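Long-range contacts in PbSGBP-B lipoprotein (Prevotella bryantii B14, PDB 6D2Y), which probably binds polysaccharide at the bacterial surface as a lipoprotein of a polysaccharide utilization system, and carries a bound magnesium ion: residues A[84-89]-A[96-101]; A[72-77]-A[112-117]; A[224-229]-A[450-455]; A[245-250]-A[257-262]. All blocks are in the same frame, centred on the assembly; numbering follows the deposited sequence.

Contact 1 of 4, residues A[84-89]-A[96-101]; sequences AVLNTS and LIVSVP
Ala84 and Val98 make the tight part of this contact: the CB of Ala84 meets Val98 CG2 at 3.6 Å. Val98 CG2 stands anti to its own backbone N (CG1 at chi1 64°), and this one methyl serves three neighbours. Besides Ala84 it touches Leu86 CD1 at 3.8 Å, the two side chains crossing at a slant, and it comes equally near the carbonyl O of Val85. A little further along, the ring of Pro101 lies against the backbone of Ala84, with Pro101 CG 3.9 Å from Ala84 CA. No direct hydrogen bond joins 84-89 to 96-101; a water bridges them instead, accepting from Val85 N at 3.1 Å and donating to Ser99 O at 2.6 Å. The contact sits on the flank of the N-terminal beta sandwich. Strand 95-99 borders the three-stranded sheet and pairs there with strand 63-69, while 84-89 follows strand 82-83, at one edge of the five-stranded sheet; Leu86 and Leu96 both turn their ends to Ile77 of that sheet. Toward Asn87 the two segments part, and the exposed loop bends on itself. Asn87 OD1 receives Ser89 N at 3.0 Å in an Asx turn, a fairly straight bond (159°) whose donor stands well above the amide carbonyl plane.

Contact 2 of 4, residues A[72-77]-A[112-117]; sequences KSIKGI and MYMITA
Lys75 and Gly76 share one acceptor, the carbonyl O of Ile115. Lys75 N reaches it at 2.7 Å, nearly in line with the C=O, and Gly76 N at 3.1 Å from a more bent direction. The return bond, Ile115 N to Gly76 O, is 2.8 Å long and nearly straight at 170°. Beyond it Ile77 pairs with Met114 in the non-hydrogen-bonded manner, and Ile77 CA approaches Tyr113 O at 3.3 Å in a CA-H...O contact. Two residues facing one make this a classic beta bulge, set in the antiparallel pairing of strands 74-79 and 111-116 in the five-stranded sheet of the N-terminal beta sandwich. Around the backbone lie the side chains. On the buried side, the selenomethionine Met114 bends at its last torsion (chi3 103°), which puts CE only 3.3 Å from Ile74 CD1, tighter than an ordinary methyl contact. Ile77 CG2 similarly packs on CG of selenomethionine Met112 at 3.8 Å. At the exposed end, Lys75 CG rests on Ala117 CA at 3.6 Å. One layer out, Val40 and Ile43 of strand 39-45, in the other sheet, cover Met114 and Met112, while strand 121-129 flanks 111-116 on its far side. Ser73 OG, just ahead of the bulge, is hydrogen-bonded to Gly36 O.

Contact 3 of 4, residues A[224-229]-A[450-455]; sequences FDFDTP and KIDNIR. With MG (magnesium ion), chain B.
The Phe226 ring and the Asp452 carboxylate pass alongside one another, running opposite ways, their planes inclined by 39°. Asp452 OD2 lies in the plane of the ring at its edge, 3.4 Å from Phe226 CD2. One face of the same ring is met by Phe224 CB, displaced toward the rim. Ile454 comes in obliquely to both phenylalanines: its CD1 is 4.0 Å from Phe226 CZ and also touches Phe224 CB, while Ile454 CB sits at the edge of the Phe224 ring. Beneath these side chains Phe224 and Ile454 form a hydrogen-bonded antiparallel pair, and Asn453, with positive phi (65°), joins Ile454 opposite Phe224 in a G1 beta bulge on strand 449-458. Beside the bulge, Asp452 CG stands anti to its backbone N (chi1 -177°), and its carboxylate grips the magnesium ion with both oxygens, OD1 at 2.4 Å and OD2 at 2.5 Å. Asp225 O, 2.4 Å from the metal, Asp227 OD2 and a water also bind it; Ser255 O and Asn257 O complete seven ligands. A second shell positions these ligands. The bound water donates to Asn453 OD1 at 2.8 Å, and Asn453 ND2 is held by Glu316. The carboxylate of Asp225 folds back on the loop instead, its OD1 accepting Asp227 N at 3.1 Å and also Thr228 N.

Contact 4 of 4, residues A[245-250]-A[257-262]; sequences RIIQSD and NYMQIG. With MG (magnesium ion), chain B.
Gln248 and Tyr258 both place CG between the backbone N and the carbonyl carbon (chi1 64° and 58°), and from there the side chains run next to each other in the same direction. The Gln248 amide stands almost upright to the ring, its plane turned by 87°, and NE2 donates to Tyr258 OH at 3.0 Å. That hydroxyl in turn donates to Asp250 OD2 at 2.9 Å, on the syn side of the carboxylate and in the plane of the ring, so the phenol oxygen is gripped by Gln248 of the strand and Asp250 of the loop just after it. Gln248 O lies over one face of the ring, 3.2 Å above its plane and displaced toward the rim. The same carbonyl accepts Tyr258 N at 2.7 Å, within a beta hairpin of strands 246-248 and 258-261. On the opposite face of the hairpin from Gln248 and Tyr258, Ile247 CG1 touches CG of selenomethionine Met259, and both side chains pack on Phe226. At the far end a water takes Arg245 NE and Ile246 N and donates to Gln260 O, while Arg245 NH1 is bonded to Ser279 O. At the near end Asn257 O is a magnesium ligand at 2.5 Å, and Asn257 ND2 donates to Phe226 O.

How the contacts relate
From the N terminus, the chain first enters contact 2 at 72-77, then makes both halves of contact 1, and returns at 112-117; contact 1 therefore nests within contact 2. Ala84 N probably bonds to Ile77 O, extending the pairing at the edge of the five-stranded sheet, while Leu96 of the other sheet packs on Ile74 and so ties the two sheets of the N-terminal sandwich together. An intervening domain follows. In the C-terminal domain contact 3 opens at 224-229 and closes only at 450-455, enclosing the short hairpin of contact 4. Strands 258-261 and 449-458 are sheet neighbours, and both contacts supply magnesium ligands. Contacts 1 and 3 have centres about 58 Å apart.

Contact 1 of 4, residues A[84-89]-A[96-101]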
# COMPACT_ATOMS: atom_id res chain seq x y z
N ALA A 84 -24.62 6.44 -25.49
CA ALA A 84 -25.60 5.95 -24.54
C ALA A 84 -26.63 5.07 -25.25
O ALA A 84 -26.76 5.09 -26.48
CB ALA A 84 -26.30 7.11 -23.83
N VAL A 85 -27.37 4.30 -24.46
CA VAL A 85 -28.43 3.43 -24.96
C VAL A 85 -29.77 4.09 -24.67
O VAL A 85 -30.10 4.34 -23.50
CB VAL A 85 -28.34 2.03 -24.34
CG1 VAL A 85 -29.48 1.16 -24.84
CG2 VAL A 85 -27.00 1.39 -24.64
N LEU A 86 -30.54 4.36 -25.72
CA LEU A 86 -31.83 5.03 -25.60
C LEU A 86 -32.94 3.99 -25.68
O LEU A 86 -33.02 3.23 -26.65
CB LEU A 86 -32.00 6.07 -26.70
CG LEU A 86 -31.56 7.52 -26.45
CD1 LEU A 86 -30.20 7.58 -25.76
CD2 LEU A 86 -31.52 8.27 -27.77
N ASN A 87 -33.80 3.96 -24.66
CA ASN A 87 -35.01 3.15 -24.69
C ASN A 87 -36.15 4.05 -25.13
O ASN A 87 -36.55 4.97 -24.40
CB ASN A 87 -35.29 2.51 -23.32
CG ASN A 87 -36.46 1.54 -23.35
OD1 ASN A 87 -37.24 1.50 -24.30
ND2 ASN A 87 -36.57 0.73 -22.31
N THR A 88 -36.67 3.79 -26.33
CA THR A 88 -37.76 4.59 -26.89
C THR A 88 -38.95 4.67 -25.94
O THR A 88 -39.66 5.69 -25.92
CB THR A 88 -38.18 4.01 -28.24
OG1 THR A 88 -37.09 4.10 -29.17
CG2 THR A 88 -39.38 4.75 -28.81
N SER A 89 -39.16 3.63 -25.13
CA SER A 89 -40.36 3.56 -24.30
C SER A 89 -40.38 4.61 -23.19
O SER A 89 -41.45 4.88 -22.63
CB SER A 89 -40.47 2.16 -23.68
OG SER A 89 -39.91 2.13 -22.38
N LEU A 96 -36.76 12.84 -21.32
CA LEU A 96 -35.96 11.72 -21.80
C LEU A 96 -35.12 11.22 -20.63
O LEU A 96 -34.40 12.00 -20.00
CB LEU A 96 -35.06 12.12 -22.98
CG LEU A 96 -34.26 11.03 -23.70
CD1 LEU A 96 -33.95 11.47 -25.12
CD2 LEU A 96 -32.96 10.69 -22.99
N ILE A 97 -35.22 9.92 -20.34
CA ILE A 97 -34.49 9.29 -19.25
C ILE A 97 -33.44 8.37 -19.86
O ILE A 97 -33.78 7.43 -20.60
CB ILE A 97 -35.44 8.53 -18.31
CG1 ILE A 97 -36.42 9.50 -17.65
CG2 ILE A 97 -34.65 7.77 -17.25
CD1 ILE A 97 -37.46 8.83 -16.78
N VAL A 98 -32.17 8.66 -19.58
CA VAL A 98 -31.04 7.91 -20.11
C VAL A 98 -30.01 7.75 -19.00
O VAL A 98 -29.89 8.60 -18.11
CB VAL A 98 -30.43 8.61 -21.35
CG1 VAL A 98 -29.85 9.97 -20.99
CG2 VAL A 98 -29.38 7.72 -22.02
N SER A 99 -29.27 6.65 -19.04
CA SER A 99 -28.22 6.38 -18.08
C SER A 99 -26.86 6.68 -18.70
O SER A 99 -26.61 6.35 -19.87
CB SER A 99 -28.27 4.94 -17.59
OG SER A 99 -29.61 4.50 -17.45
N VAL A 100 -25.98 7.30 -17.92
CA VAL A 100 -24.63 7.62 -18.40
C VAL A 100 -23.87 6.32 -18.64
O VAL A 100 -23.93 5.41 -17.80
CB VAL A 100 -23.91 8.50 -17.37
CG1 VAL A 100 -22.59 9.00 -17.94
CG2 VAL A 100 -24.79 9.67 -16.96
N PRO A 101 -23.17 6.18 -19.77
CA PRO A 101 -22.41 4.95 -20.02
C PRO A 101 -21.38 4.70 -18.93
O PRO A 101 -20.95 5.60 -18.21
CB PRO A 101 -21.74 5.22 -21.37
CG PRO A 101 -22.62 6.22 -22.03
CD PRO A 101 -23.14 7.09 -20.93
O HOH W 1 -26.65 4.28 -21.44

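Contact 2 of 4, residues A[72-77]-A[112-117]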
# COMPACT_ATOMS: atom_id res chain seq x y z
N LYS A 72 -38.07 13.82 -28.68
CA LYS A 72 -38.13 12.62 -29.50
C LYS A 72 -37.52 12.82 -30.88
O LYS A 72 -37.54 11.89 -31.69
CB LYS A 72 -39.58 12.14 -29.60
CG LYS A 72 -40.09 11.54 -28.30
CD LYS A 72 -41.60 11.58 -28.18
CE LYS A 72 -42.26 10.47 -28.98
NZ LYS A 72 -42.61 10.90 -30.36
N SER A 73 -36.99 14.01 -31.17
CA SER A 73 -36.12 14.20 -32.32
C SER A 73 -34.71 13.66 -32.08
O SER A 73 -33.92 13.60 -33.02
CB SER A 73 -36.03 15.68 -32.69
OG SER A 73 -37.05 16.04 -33.60
N ILE A 74 -34.40 13.28 -30.84
CA ILE A 74 -33.09 12.75 -30.49
C ILE A 74 -33.02 11.29 -30.93
O ILE A 74 -33.78 10.45 -30.45
CB ILE A 74 -32.85 12.86 -28.98
CG1 ILE A 74 -33.07 14.30 -28.52
CG2 ILE A 74 -31.44 12.39 -28.64
CD1 ILE A 74 -33.23 14.42 -27.04
N LYS A 75 -32.09 11.00 -31.84
CA LYS A 75 -31.86 9.61 -32.24
C LYS A 75 -30.74 8.97 -31.43
O LYS A 75 -30.84 7.79 -31.06
CB LYS A 75 -31.53 9.54 -33.74
CG LYS A 75 -32.76 9.58 -34.62
CD LYS A 75 -33.92 8.86 -33.95
CE LYS A 75 -35.23 9.18 -34.63
NZ LYS A 75 -36.22 9.64 -33.63
N GLY A 76 -29.68 9.72 -31.14
CA GLY A 76 -28.60 9.20 -30.33
C GLY A 76 -28.12 10.25 -29.34
O GLY A 76 -28.31 11.45 -29.53
N ILE A 77 -27.51 9.76 -28.27
CA ILE A 77 -26.90 10.60 -27.25
C ILE A 77 -25.52 10.04 -26.95
O ILE A 77 -25.37 8.84 -26.69
CB ILE A 77 -27.74 10.64 -25.96
CG1 ILE A 77 -29.04 11.42 -26.17
CG2 ILE A 77 -26.95 11.25 -24.81
CD1 ILE A 77 -29.89 11.57 -24.93
N MSE A 112 -22.69 16.62 -23.53
CA MSE A 112 -23.52 15.51 -23.98
C MSE A 112 -24.07 15.87 -25.35
O MSE A 112 -24.78 16.86 -25.50
CB MSE A 112 -24.67 15.25 -22.99
CG MSE A 112 -25.96 14.73 -23.61
SE MSE A 112 -27.30 14.24 -22.26
CE MSE A 112 -28.16 15.95 -22.06
N TYR A 113 -23.72 15.08 -26.36
CA TYR A 113 -24.07 15.38 -27.74
C TYR A 113 -25.39 14.72 -28.08
O TYR A 113 -25.53 13.50 -27.96
CB TYR A 113 -22.97 14.93 -28.69
CG TYR A 113 -21.61 15.52 -28.37
CD1 TYR A 113 -21.21 16.74 -28.90
CD2 TYR A 113 -20.73 14.85 -27.53
CE1 TYR A 113 -19.97 17.28 -28.60
CE2 TYR A 113 -19.49 15.39 -27.23
CZ TYR A 113 -19.12 16.60 -27.76
OH TYR A 113 -17.89 17.13 -27.47
N MSE A 114 -26.36 15.52 -28.52
CA MSE A 114 -27.62 14.97 -29.00
C MSE A 114 -27.61 14.94 -30.51
O MSE A 114 -27.34 15.96 -31.15
CB MSE A 114 -28.79 15.80 -28.49
CG MSE A 114 -28.62 16.26 -27.07
SE MSE A 114 -29.92 17.62 -26.60
CE MSE A 114 -31.05 16.47 -25.59
N ILE A 115 -27.89 13.77 -31.09
CA ILE A 115 -27.86 13.58 -32.54
C ILE A 115 -29.27 13.33 -33.04
O ILE A 115 -29.97 12.43 -32.57
CB ILE A 115 -26.93 12.43 -32.96
CG1 ILE A 115 -25.50 12.62 -32.46
CG2 ILE A 115 -26.91 12.33 -34.47
CD1 ILE A 115 -24.66 11.36 -32.56
N THR A 116 -29.68 14.13 -34.02
CA THR A 116 -30.99 14.00 -34.63
C THR A 116 -30.97 12.94 -35.72
O THR A 116 -29.94 12.31 -36.00
CB THR A 116 -31.44 15.35 -35.17
OG1 THR A 116 -30.54 15.76 -36.21
CG2 THR A 116 -31.42 16.39 -34.06
N ALA A 117 -32.12 12.75 -36.37
CA ALA A 117 -32.22 11.78 -37.45
C ALA A 117 -31.34 12.16 -38.63
O ALA A 117 -30.80 11.29 -39.32
CB ALA A 117 -33.67 11.63 -37.89

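Contact 3 of 4, residues A[224-229]-A[450-455]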
# COMPACT_ATOMS: atom_id res chain seq x y z
N PHE A 224 14.27 1.04 12.24
CA PHE A 224 15.60 0.52 11.92
C PHE A 224 15.97 1.00 10.52
O PHE A 224 15.47 0.48 9.53
CB PHE A 224 15.65 -1.00 11.97
CG PHE A 224 15.15 -1.60 13.25
CD1 PHE A 224 13.81 -1.89 13.43
CD2 PHE A 224 16.03 -1.92 14.27
CE1 PHE A 224 13.35 -2.46 14.60
CE2 PHE A 224 15.59 -2.49 15.44
CZ PHE A 224 14.25 -2.76 15.61
N ASP A 225 16.85 2.00 10.45
CA ASP A 225 17.58 2.28 9.21
C ASP A 225 19.03 1.82 9.31
O ASP A 225 19.77 1.92 8.32
CB ASP A 225 17.51 3.77 8.86
CG ASP A 225 18.38 4.64 9.75
OD1 ASP A 225 18.74 4.20 10.86
OD2 ASP A 225 18.69 5.77 9.33
N PHE A 226 19.44 1.32 10.48
CA PHE A 226 20.75 0.73 10.73
C PHE A 226 21.89 1.72 10.55
O PHE A 226 23.05 1.31 10.41
CB PHE A 226 20.96 -0.52 9.86
CG PHE A 226 19.87 -1.54 10.01
CD1 PHE A 226 19.83 -2.36 11.13
CD2 PHE A 226 18.88 -1.67 9.06
CE1 PHE A 226 18.82 -3.29 11.28
CE2 PHE A 226 17.87 -2.60 9.20
CZ PHE A 226 17.84 -3.41 10.32
N ASP A 227 21.59 3.01 10.58
CA ASP A 227 22.61 4.04 10.38
C ASP A 227 22.47 5.16 11.40
O ASP A 227 23.46 5.62 11.97
CB ASP A 227 22.53 4.60 8.96
CG ASP A 227 22.76 3.55 7.90
OD1 ASP A 227 23.80 2.86 7.96
OD2 ASP A 227 21.90 3.41 7.00
N THR A 228 21.23 5.61 11.64
CA THR A 228 20.99 6.78 12.47
C THR A 228 20.68 6.36 13.91
O THR A 228 19.87 5.45 14.12
CB THR A 228 19.82 7.60 11.92
OG1 THR A 228 19.87 7.60 10.49
CG2 THR A 228 19.88 9.03 12.43
N PRO A 229 21.31 6.99 14.91
CA PRO A 229 20.99 6.63 16.30
C PRO A 229 19.58 7.05 16.67
O PRO A 229 19.12 8.14 16.32
CB PRO A 229 22.04 7.41 17.10
CG PRO A 229 22.43 8.55 16.22
CD PRO A 229 22.36 8.01 14.82
N LYS A 450 17.83 -8.71 1.81
CA LYS A 450 18.40 -7.53 2.43
C LYS A 450 17.29 -6.55 2.75
O LYS A 450 16.45 -6.25 1.90
CB LYS A 450 19.45 -6.90 1.52
CG LYS A 450 20.56 -7.88 1.15
CD LYS A 450 21.64 -7.24 0.30
CE LYS A 450 22.75 -8.25 0.01
NZ LYS A 450 23.76 -7.70 -0.93
N ILE A 451 17.27 -6.07 3.99
CA ILE A 451 16.19 -5.22 4.49
C ILE A 451 16.80 -3.95 5.03
O ILE A 451 17.85 -3.97 5.69
CB ILE A 451 15.36 -5.95 5.56
CG1 ILE A 451 14.58 -7.10 4.93
CG2 ILE A 451 14.42 -5.00 6.27
CD1 ILE A 451 13.96 -8.05 5.93
N ASP A 452 16.16 -2.82 4.75
CA ASP A 452 16.54 -1.56 5.36
C ASP A 452 15.29 -0.69 5.48
O ASP A 452 14.29 -0.92 4.81
CB ASP A 452 17.66 -0.87 4.55
CG ASP A 452 18.14 0.41 5.20
OD1 ASP A 452 18.42 1.39 4.47
OD2 ASP A 452 18.24 0.45 6.44
N ASN A 453 15.36 0.28 6.39
CA ASN A 453 14.29 1.27 6.57
C ASN A 453 12.99 0.64 7.06
O ASN A 453 11.90 0.91 6.54
CB ASN A 453 14.07 2.08 5.29
CG ASN A 453 15.34 2.78 4.82
OD1 ASN A 453 16.14 3.26 5.63
ND2 ASN A 453 15.52 2.87 3.51
N ILE A 454 13.10 -0.17 8.11
CA ILE A 454 11.92 -0.69 8.80
C ILE A 454 11.26 0.46 9.56
O ILE A 454 11.87 1.05 10.46
CB ILE A 454 12.30 -1.84 9.74
CG1 ILE A 454 13.11 -2.90 9.00
CG2 ILE A 454 11.05 -2.44 10.37
CD1 ILE A 454 13.84 -3.86 9.93
N ARG A 455 10.01 0.77 9.22
CA ARG A 455 9.31 1.91 9.80
C ARG A 455 7.83 1.58 9.91
O ARG A 455 7.32 0.64 9.30
CB ARG A 455 9.52 3.17 8.96
CG ARG A 455 9.04 3.04 7.51
CD ARG A 455 9.46 4.23 6.66
NE ARG A 455 9.00 4.12 5.28
CZ ARG A 455 9.70 3.56 4.29
NH1 ARG A 455 10.90 3.05 4.53
NH2 ARG A 455 9.20 3.51 3.07
MG MG B . 20.21 1.98 5.95
O HOH W 2 18.93 3.53 5.73

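Contact 4 of 4, residues A[245-250]-A[257-262]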
# COMPACT_ATOMS: atom_id res chain seq x y z
N ARG A 245 22.18 -11.15 13.04
CA ARG A 245 22.14 -11.14 11.58
C ARG A 245 23.16 -10.15 11.03
O ARG A 245 23.63 -9.24 11.72
CB ARG A 245 20.74 -10.78 11.08
CG ARG A 245 19.68 -11.82 11.41
CD ARG A 245 19.57 -12.89 10.32
NE ARG A 245 20.73 -13.77 10.29
CZ ARG A 245 20.90 -14.81 11.10
NH1 ARG A 245 20.00 -15.10 12.03
NH2 ARG A 245 21.99 -15.56 10.99
N ILE A 246 23.52 -10.37 9.76
CA ILE A 246 24.45 -9.49 9.08
C ILE A 246 23.87 -8.09 8.98
O ILE A 246 22.71 -7.91 8.59
CB ILE A 246 24.79 -10.05 7.69
CG1 ILE A 246 25.48 -11.41 7.81
CG2 ILE A 246 25.64 -9.07 6.91
CD1 ILE A 246 25.89 -12.00 6.48
N ILE A 247 24.66 -7.09 9.35
CA ILE A 247 24.30 -5.69 9.19
C ILE A 247 25.54 -4.99 8.65
O ILE A 247 26.54 -4.83 9.37
CB ILE A 247 23.85 -5.03 10.51
CG1 ILE A 247 22.74 -5.87 11.17
CG2 ILE A 247 23.36 -3.61 10.25
CD1 ILE A 247 21.90 -5.10 12.18
N GLN A 248 25.50 -4.58 7.38
CA GLN A 248 26.67 -4.05 6.71
C GLN A 248 26.23 -3.12 5.60
O GLN A 248 25.04 -2.99 5.30
CB GLN A 248 27.55 -5.17 6.16
CG GLN A 248 26.86 -5.98 5.07
CD GLN A 248 27.60 -7.26 4.73
OE1 GLN A 248 28.54 -7.64 5.42
NE2 GLN A 248 27.17 -7.92 3.67
N SER A 249 27.21 -2.48 4.97
CA SER A 249 26.97 -1.61 3.83
C SER A 249 28.06 -1.84 2.79
O SER A 249 29.23 -2.04 3.14
CB SER A 249 26.95 -0.13 4.24
OG SER A 249 28.25 0.32 4.56
N ASP A 250 27.67 -1.82 1.52
CA ASP A 250 28.60 -2.00 0.42
C ASP A 250 27.97 -1.40 -0.84
O ASP A 250 27.11 -0.52 -0.75
CB ASP A 250 28.98 -3.48 0.28
CG ASP A 250 27.77 -4.40 0.20
OD1 ASP A 250 26.77 -4.03 -0.45
OD2 ASP A 250 27.81 -5.49 0.80
N ASN A 257 23.94 1.15 5.95
CA ASN A 257 23.85 -0.25 6.34
C ASN A 257 22.48 -0.83 6.00
O ASN A 257 21.46 -0.14 6.00
CB ASN A 257 24.11 -0.42 7.83
CG ASN A 257 25.56 -0.17 8.20
OD1 ASN A 257 26.47 -0.49 7.44
ND2 ASN A 257 25.77 0.41 9.38
N TYR A 258 22.48 -2.13 5.70
CA TYR A 258 21.26 -2.90 5.56
C TYR A 258 21.38 -4.14 6.44
O TYR A 258 22.46 -4.53 6.87
CB TYR A 258 21.02 -3.32 4.10
CG TYR A 258 22.15 -4.13 3.50
CD1 TYR A 258 23.14 -3.52 2.75
CD2 TYR A 258 22.23 -5.50 3.71
CE1 TYR A 258 24.18 -4.25 2.20
CE2 TYR A 258 23.27 -6.24 3.18
CZ TYR A 258 24.24 -5.61 2.42
OH TYR A 258 25.26 -6.36 1.89
N MSE A 259 20.24 -4.77 6.69
CA MSE A 259 20.20 -6.02 7.43
C MSE A 259 19.88 -7.15 6.46
O MSE A 259 19.00 -7.01 5.61
CB MSE A 259 19.19 -5.93 8.57
CG MSE A 259 19.17 -7.10 9.54
SE MSE A 259 18.15 -8.63 8.90
CE MSE A 259 16.37 -7.89 9.08
N GLN A 260 20.60 -8.26 6.58
CA GLN A 260 20.51 -9.35 5.61
C GLN A 260 20.05 -10.63 6.28
O GLN A 260 20.63 -11.05 7.29
CB GLN A 260 21.85 -9.57 4.91
CG GLN A 260 21.84 -10.75 3.94
CD GLN A 260 23.19 -10.97 3.29
OE1 GLN A 260 23.75 -10.07 2.66
NE2 GLN A 260 23.71 -12.18 3.41
N ILE A 261 19.02 -11.25 5.72
CA ILE A 261 18.54 -12.56 6.14
C ILE A 261 18.99 -13.57 5.10
O ILE A 261 18.77 -13.38 3.90
CB ILE A 261 17.01 -12.57 6.31
CG1 ILE A 261 16.57 -11.54 7.35
CG2 ILE A 261 16.52 -13.96 6.69
CD1 ILE A 261 15.07 -11.44 7.51
N GLY A 262 19.61 -14.66 5.56
CA GLY A 262 20.17 -15.64 4.65
C GLY A 262 21.50 -15.19 4.09
O GLY A 262 21.99 -14.09 4.33
MG MG B . 20.21 1.98 5.95
O HOH W 3 22.46 -12.48 8.34
O HOH W 2 18.93 3.53 5.73